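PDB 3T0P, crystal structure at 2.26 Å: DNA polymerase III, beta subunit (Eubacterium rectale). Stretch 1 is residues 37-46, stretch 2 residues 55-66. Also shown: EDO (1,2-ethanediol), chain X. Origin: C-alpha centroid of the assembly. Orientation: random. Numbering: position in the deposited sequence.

Stretch 1, residues 37-46: DASANEIKLM
Stretch 2, residues 55-66: ETIIDGTIEERG

The strand running through Lys 44-Met 46 pairs antiparallel with the one through Glu 55-Ile 57, their axes 4.7 Å apart at closest approach and their directions 149° apart. Lys 44 lies opposite Ile 57 (CA-CA 4.7 Å), Leu 45 opposite Thr 56 and Met 46, a selenomethionine, opposite Glu 55. Leu 45 N donates to Thr 56 O (2.8 Å), Thr 56 N to Leu 45 O (3.0 Å) and Ile 58 N to Ile 43 O (2.8 Å). At the Ile 43-Ile 58 pair the return bond is replaced by a water, which accepts from Ile 43 N (2.9 Å) and donates to Ile 58 O (2.7 Å). Stretch 1 folds back on itself, with Asp 37 N bonded to Lys 44 O (2.8 Å); Ala 38 N donates to Gly 66 O (2.9 Å) and Gly 66 N to Ala 38 O (3.1 Å).

Apolar contact excludes water where Ile 43 (m, t) packs its CG1 3.6 Å from CG1 of Ile 62 (m, t) and Leu 45 CG (m, t) lies 3.7 Å from Ile 58 CG1 (m, m). The other face carries Lys 44, chi1 -139°, whose NZ stays 4.2 Å from Glu 55 OE2, too far for a salt bridge. Arg 65, extended after an m chi1, supplies N-H donors to loop carbonyls: NE to Ala 40 O (2.8 Å) and, weakly, NH2 to Asn 41 OD1 (2.7 Å), both near the guanidinium plane.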

ATOM      1  N   ASP B  37      -3.410 -29.073 -15.354  1.00 52.97           N
ATOM      2  CA  ASP B  37      -3.641 -30.490 -15.601  1.00 53.71           C
ATOM      3  C   ASP B  37      -5.073 -30.679 -16.072  1.00 58.78           C
ATOM      4  O   ASP B  37      -6.015 -30.520 -15.295  1.00 58.94           O
ATOM      5  CB  ASP B  37      -3.344 -31.342 -14.347  1.00 55.33           C
ATOM      6  CG  ASP B  37      -3.331 -32.848 -14.593  1.00 70.00           C
ATOM      7  OD1 ASP B  37      -4.060 -33.317 -15.494  1.00 70.86           O
ATOM      8  OD2 ASP B  37      -2.603 -33.554 -13.880  1.00 80.25           O
ATOM      9  N   ALA B  38      -5.229 -30.955 -17.355  1.00 56.48           N
ATOM     10  CA  ALA B  38      -6.512 -31.235 -17.978  1.00 57.23           C
ATOM     11  C   ALA B  38      -6.441 -32.614 -18.665  1.00 66.60           C
ATOM     12  O   ALA B  38      -7.001 -32.794 -19.744  1.00 66.79           O
ATOM     13  CB  ALA B  38      -6.841 -30.146 -18.976  1.00 57.37           C
ATOM     14  N   SER B  39      -5.725 -33.590 -18.039  1.00 66.79           N
ATOM     15  CA  SER B  39      -5.535 -34.938 -18.602  1.00 68.78           C
ATOM     16  C   SER B  39      -6.741 -35.851 -18.380  1.00 76.18           C
ATOM     17  O   SER B  39      -6.924 -36.788 -19.150  1.00 78.31           O
ATOM     18  CB  SER B  39      -4.291 -35.595 -18.021  1.00 71.87           C
ATOM     19  OG  SER B  39      -4.458 -35.775 -16.626  1.00 81.47           O
ATOM     20  N   ALA B  40      -7.551 -35.596 -17.343  1.00 73.43           N
ATOM     21  CA  ALA B  40      -8.732 -36.410 -17.043  1.00 74.13           C
ATOM     22  C   ALA B  40     -10.031 -35.685 -17.482  1.00 77.30           C
ATOM     23  O   ALA B  40     -10.152 -35.331 -18.654  1.00 75.81           O
ATOM     24  CB  ALA B  40      -8.772 -36.752 -15.552  1.00 74.80           C
ATOM     25  N   ASN B  41     -10.986 -35.469 -16.552  1.00 74.59           N
ATOM     26  CA  ASN B  41     -12.266 -34.819 -16.840  1.00 74.39           C
ATOM     27  C   ASN B  41     -12.421 -33.504 -16.079  1.00 77.12           C
ATOM     28  O   ASN B  41     -13.500 -32.913 -16.087  1.00 78.09           O
ATOM     29  CB  ASN B  41     -13.429 -35.757 -16.501  1.00 77.42           C
ATOM     30  CG  ASN B  41     -13.497 -36.968 -17.393  1.00106.29           C
ATOM     31  OD1 ASN B  41     -13.595 -36.865 -18.621  1.00 99.78           O
ATOM     32  ND2 ASN B  41     -13.454 -38.147 -16.791  1.00100.43           N
ATOM     33  N   GLU B  42     -11.360 -33.051 -15.407  1.00 70.21           N
ATOM     34  CA  GLU B  42     -11.389 -31.803 -14.647  1.00 67.92           C
ATOM     35  C   GLU B  42     -10.232 -30.906 -15.036  1.00 66.17           C
ATOM     36  O   GLU B  42      -9.147 -31.401 -15.359  1.00 66.88           O
ATOM     37  CB  GLU B  42     -11.310 -32.066 -13.127  1.00 69.53           C
ATOM     38  CG  GLU B  42     -12.310 -33.060 -12.572  1.00 84.85           C
ATOM     39  CD  GLU B  42     -12.020 -33.441 -11.133  1.00114.54           C
ATOM     40  OE1 GLU B  42     -12.298 -32.612 -10.242  1.00111.11           O
ATOM     41  OE2 GLU B  42     -11.520 -34.566 -10.894  1.00114.17           O
ATOM     42  N   ILE B  43     -10.435 -29.595 -14.961  1.00 57.44           N
ATOM     43  CA  ILE B  43      -9.352 -28.641 -15.193  1.00 54.71           C
ATOM     44  C   ILE B  43      -8.806 -28.323 -13.830  1.00 55.60           C
ATOM     45  O   ILE B  43      -9.493 -27.744 -12.987  1.00 53.75           O
ATOM     46  CB  ILE B  43      -9.741 -27.380 -15.991  1.00 56.29           C
ATOM     47  CG1 ILE B  43     -10.283 -27.759 -17.383  1.00 56.78           C
ATOM     48  CG2 ILE B  43      -8.537 -26.401 -16.070  1.00 55.26           C
ATOM     49  CD1 ILE B  43     -11.120 -26.665 -18.050  1.00 55.63           C
ATOM     50  N   LYS B  44      -7.571 -28.727 -13.613  1.00 52.23           N
ATOM     51  CA  LYS B  44      -6.899 -28.578 -12.339  1.00 51.15           C
ATOM     52  C   LYS B  44      -5.719 -27.632 -12.475  1.00 55.04           C
ATOM     53  O   LYS B  44      -4.884 -27.841 -13.352  1.00 55.11           O
ATOM     54  CB  LYS B  44      -6.425 -29.979 -11.888  1.00 53.02           C
ATOM     55  CG  LYS B  44      -6.584 -30.320 -10.420  1.00 70.78           C
ATOM     56  CD  LYS B  44      -6.645 -31.859 -10.199  1.00 81.17           C
ATOM     57  CE  LYS B  44      -5.340 -32.457  -9.691  1.00 89.87           C
ATOM     58  NZ  LYS B  44      -5.237 -33.947  -9.860  1.00 85.34           N
ATOM     59  N   LEU B  45      -5.650 -26.594 -11.622  1.00 50.44           N
ATOM     60  CA  LEU B  45      -4.495 -25.710 -11.529  1.00 49.07           C
ATOM     61  C   LEU B  45      -3.704 -26.159 -10.349  1.00 53.32           C
ATOM     62  O   LEU B  45      -4.300 -26.501  -9.336  1.00 52.89           O
ATOM     63  CB  LEU B  45      -4.861 -24.239 -11.377  1.00 48.27           C
ATOM     64  CG  LEU B  45      -5.504 -23.544 -12.551  1.00 53.64           C
ATOM     65  CD1 LEU B  45      -5.643 -22.070 -12.264  1.00 52.36           C
ATOM     66  CD2 LEU B  45      -4.738 -23.772 -13.849  1.00 55.67           C
HETATM   67  N   MSE B  46      -2.380 -26.131 -10.435  1.00 51.36           N
HETATM   68  CA  MSE B  46      -1.546 -26.613  -9.336  1.00 52.04           C
HETATM   69  C   MSE B  46      -0.244 -25.837  -9.222  1.00 53.87           C
HETATM   70  O   MSE B  46       0.382 -25.524 -10.234  1.00 53.70           O
HETATM   71  CB  MSE B  46      -1.244 -28.099  -9.577  1.00 55.60           C
HETATM   72  CG  MSE B  46      -0.708 -28.839  -8.368  1.00 65.26           C
HETATM   73 SE   MSE B  46      -0.387 -30.787  -8.745  0.75 77.03          SE
HETATM   74  CE  MSE B  46      -2.010 -31.206  -9.782  1.00 73.06           C
ATOM     75  N   GLU B  55      -3.899 -26.782  -4.970  1.00 52.91           N
ATOM     76  CA  GLU B  55      -4.652 -27.355  -6.072  1.00 52.07           C
ATOM     77  C   GLU B  55      -6.029 -26.749  -6.098  1.00 52.44           C
ATOM     78  O   GLU B  55      -6.658 -26.595  -5.051  1.00 50.52           O
ATOM     79  CB  GLU B  55      -4.762 -28.845  -5.781  1.00 54.96           C
ATOM     80  CG  GLU B  55      -4.904 -29.778  -6.953  1.00 68.45           C
ATOM     81  CD  GLU B  55      -4.918 -31.185  -6.399  1.00 88.78           C
ATOM     82  OE1 GLU B  55      -5.944 -31.571  -5.791  1.00 75.48           O
ATOM     83  OE2 GLU B  55      -3.859 -31.850  -6.451  1.00 91.63           O
ATOM     84  N   THR B  56      -6.523 -26.427  -7.280  1.00 48.94           N
ATOM     85  CA  THR B  56      -7.848 -25.841  -7.405  1.00 48.89           C
ATOM     86  C   THR B  56      -8.465 -26.322  -8.724  1.00 54.12           C
ATOM     87  O   THR B  56      -7.744 -26.614  -9.694  1.00 53.09           O
ATOM     88  CB  THR B  56      -7.780 -24.301  -7.217  1.00 58.93           C
ATOM     89  OG1 THR B  56      -9.047 -23.803  -6.795  1.00 61.43           O
ATOM     90  CG2 THR B  56      -7.292 -23.563  -8.445  1.00 55.35           C
ATOM     91  N   ILE B  57      -9.797 -26.505  -8.718  1.00 52.06           N
ATOM     92  CA  ILE B  57     -10.538 -26.975  -9.885  1.00 53.10           C
ATOM     93  C   ILE B  57     -11.177 -25.773 -10.554  1.00 55.33           C
ATOM     94  O   ILE B  57     -11.822 -24.959  -9.881  1.00 56.67           O
ATOM     95  CB  ILE B  57     -11.572 -28.082  -9.545  1.00 57.86           C
ATOM     96  CG1 ILE B  57     -10.897 -29.355  -8.945  1.00 60.26           C
ATOM     97  CG2 ILE B  57     -12.461 -28.445 -10.753  1.00 59.06           C
ATOM     98  CD1 ILE B  57     -10.011 -30.209  -9.913  1.00 71.61           C
ATOM     99  N   ILE B  58     -10.944 -25.642 -11.861  1.00 49.30           N
ATOM    100  CA  ILE B  58     -11.488 -24.556 -12.691  1.00 48.83           C
ATOM    101  C   ILE B  58     -12.626 -25.107 -13.517  1.00 55.32           C
ATOM    102  O   ILE B  58     -12.474 -26.158 -14.147  1.00 53.56           O
ATOM    103  CB  ILE B  58     -10.401 -23.902 -13.595  1.00 51.07           C
ATOM    104  CG1 ILE B  58      -9.163 -23.457 -12.796  1.00 50.89           C
ATOM    105  CG2 ILE B  58     -10.949 -22.763 -14.444  1.00 53.31           C
ATOM    106  CD1 ILE B  58      -9.422 -22.565 -11.558  1.00 56.37           C
ATOM    107  N   ASP B  59     -13.783 -24.418 -13.492  1.00 55.69           N
ATOM    108  CA  ASP B  59     -14.911 -24.806 -14.347  1.00 57.33           C
ATOM    109  C   ASP B  59     -14.543 -24.412 -15.762  1.00 58.01           C
ATOM    110  O   ASP B  59     -13.976 -23.341 -15.978  1.00 59.08           O
ATOM    111  CB  ASP B  59     -16.233 -24.151 -13.897  1.00 60.37           C
ATOM    112  CG  ASP B  59     -16.800 -24.705 -12.594  1.00 80.80           C
ATOM    113  OD1 ASP B  59     -17.058 -25.936 -12.528  1.00 84.23           O
ATOM    114  OD2 ASP B  59     -17.009 -23.907 -11.646  1.00 90.13           O
ATOM    115  N   GLY B  60     -14.798 -25.299 -16.694  1.00 52.89           N
ATOM    116  CA  GLY B  60     -14.489 -25.074 -18.093  1.00 52.43           C
ATOM    117  C   GLY B  60     -14.676 -26.305 -18.943  1.00 59.06           C
ATOM    118  O   GLY B  60     -15.064 -27.360 -18.440  1.00 59.87           O
ATOM    119  N   THR B  61     -14.366 -26.176 -20.231  1.00 56.29           N
ATOM    120  CA  THR B  61     -14.511 -27.224 -21.223  1.00 56.54           C
ATOM    121  C   THR B  61     -13.148 -27.693 -21.683  1.00 63.30           C
ATOM    122  O   THR B  61     -12.310 -26.875 -22.078  1.00 62.02           O
ATOM    123  CB  THR B  61     -15.348 -26.685 -22.393  1.00 62.85           C
ATOM    124  OG1 THR B  61     -16.593 -26.218 -21.875  1.00 65.05           O
ATOM    125  CG2 THR B  61     -15.596 -27.733 -23.502  1.00 61.99           C
ATOM    126  N   ILE B  62     -12.939 -29.029 -21.656  1.00 62.61           N
ATOM    127  CA  ILE B  62     -11.727 -29.674 -22.162  1.00 62.61           C
ATOM    128  C   ILE B  62     -12.057 -30.121 -23.584  1.00 68.70           C
ATOM    129  O   ILE B  62     -12.902 -30.995 -23.774  1.00 71.15           O
ATOM    130  CB  ILE B  62     -11.190 -30.837 -21.268  1.00 65.24           C
ATOM    131  CG1 ILE B  62     -11.012 -30.395 -19.784  1.00 65.18           C
ATOM    132  CG2 ILE B  62      -9.879 -31.387 -21.844  1.00 64.70           C
ATOM    133  CD1 ILE B  62     -10.897 -31.502 -18.754  1.00 68.05           C
ATOM    134  N   GLU B  63     -11.430 -29.496 -24.571  1.00 63.80           N
ATOM    135  CA  GLU B  63     -11.637 -29.812 -25.977  1.00 64.47           C
ATOM    136  C   GLU B  63     -10.652 -30.886 -26.410  1.00 69.54           C
ATOM    137  O   GLU B  63     -10.976 -31.726 -27.247  1.00 70.22           O
ATOM    138  CB  GLU B  63     -11.472 -28.557 -26.835  1.00 65.59           C
ATOM    139  CG  GLU B  63     -12.789 -27.940 -27.269  1.00 80.87           C
ATOM    140  CD  GLU B  63     -12.744 -27.183 -28.585  1.00111.35           C
ATOM    141  OE1 GLU B  63     -12.357 -27.782 -29.616  1.00114.27           O
ATOM    142  OE2 GLU B  63     -13.142 -25.997 -28.591  1.00109.16           O
ATOM    143  N   GLU B  64      -9.435 -30.825 -25.852  1.00 64.75           N
ATOM    144  CA  GLU B  64      -8.319 -31.738 -26.091  1.00 64.03           C
ATOM    145  C   GLU B  64      -7.537 -31.825 -24.783  1.00 67.22           C
ATOM    146  O   GLU B  64      -7.073 -30.809 -24.261  1.00 64.95           O
ATOM    147  CB  GLU B  64      -7.451 -31.264 -27.275  1.00 65.54           C
ATOM    148  N   ARG B  65      -7.496 -33.032 -24.205  1.00 64.93           N
ATOM    149  CA  ARG B  65      -6.827 -33.338 -22.943  1.00 64.35           C
ATOM    150  C   ARG B  65      -5.331 -33.051 -23.026  1.00 67.32           C
ATOM    151  O   ARG B  65      -4.720 -33.192 -24.098  1.00 69.32           O
ATOM    152  CB  ARG B  65      -7.069 -34.799 -22.556  1.00 65.72           C
ATOM    153  CG  ARG B  65      -8.470 -35.057 -22.029  1.00 77.73           C
ATOM    154  CD  ARG B  65      -8.705 -36.548 -21.885  1.00 89.82           C
ATOM    155  NE  ARG B  65      -9.821 -36.844 -20.985  1.00102.19           N
ATOM    156  CZ  ARG B  65     -10.838 -37.644 -21.288  1.00124.48           C
ATOM    157  NH1 ARG B  65     -10.886 -38.249 -22.470  1.00114.28           N
ATOM    158  NH2 ARG B  65     -11.809 -37.852 -20.410  1.00114.73           N
ATOM    159  N   GLY B  66      -4.758 -32.626 -21.912  1.00 60.24           N
ATOM    160  CA  GLY B  66      -3.341 -32.302 -21.884  1.00 58.81           C
ATOM    161  C   GLY B  66      -2.886 -31.648 -20.613  1.00 60.08           C
ATOM    162  O   GLY B  66      -3.690 -31.348 -19.729  1.00 57.77           O
TER
HETATM  163  C1  EDO X 387     -10.785 -30.549  -5.240  1.00 76.10           C
HETATM  164  O1  EDO X 387     -10.762 -29.423  -4.345  1.00 76.97           O
HETATM  165  C2  EDO X 387      -9.372 -30.927  -5.679  1.00 75.30           C
HETATM  166  O2  EDO X 387      -8.601 -29.746  -5.938  1.00 79.85           O
HETATM  167  O   HOH W   1     -14.110 -29.612 -17.006  1.00 58.31           O
HETATM  168  O   HOH W   2     -13.198 -28.741 -14.626  1.00 51.34           O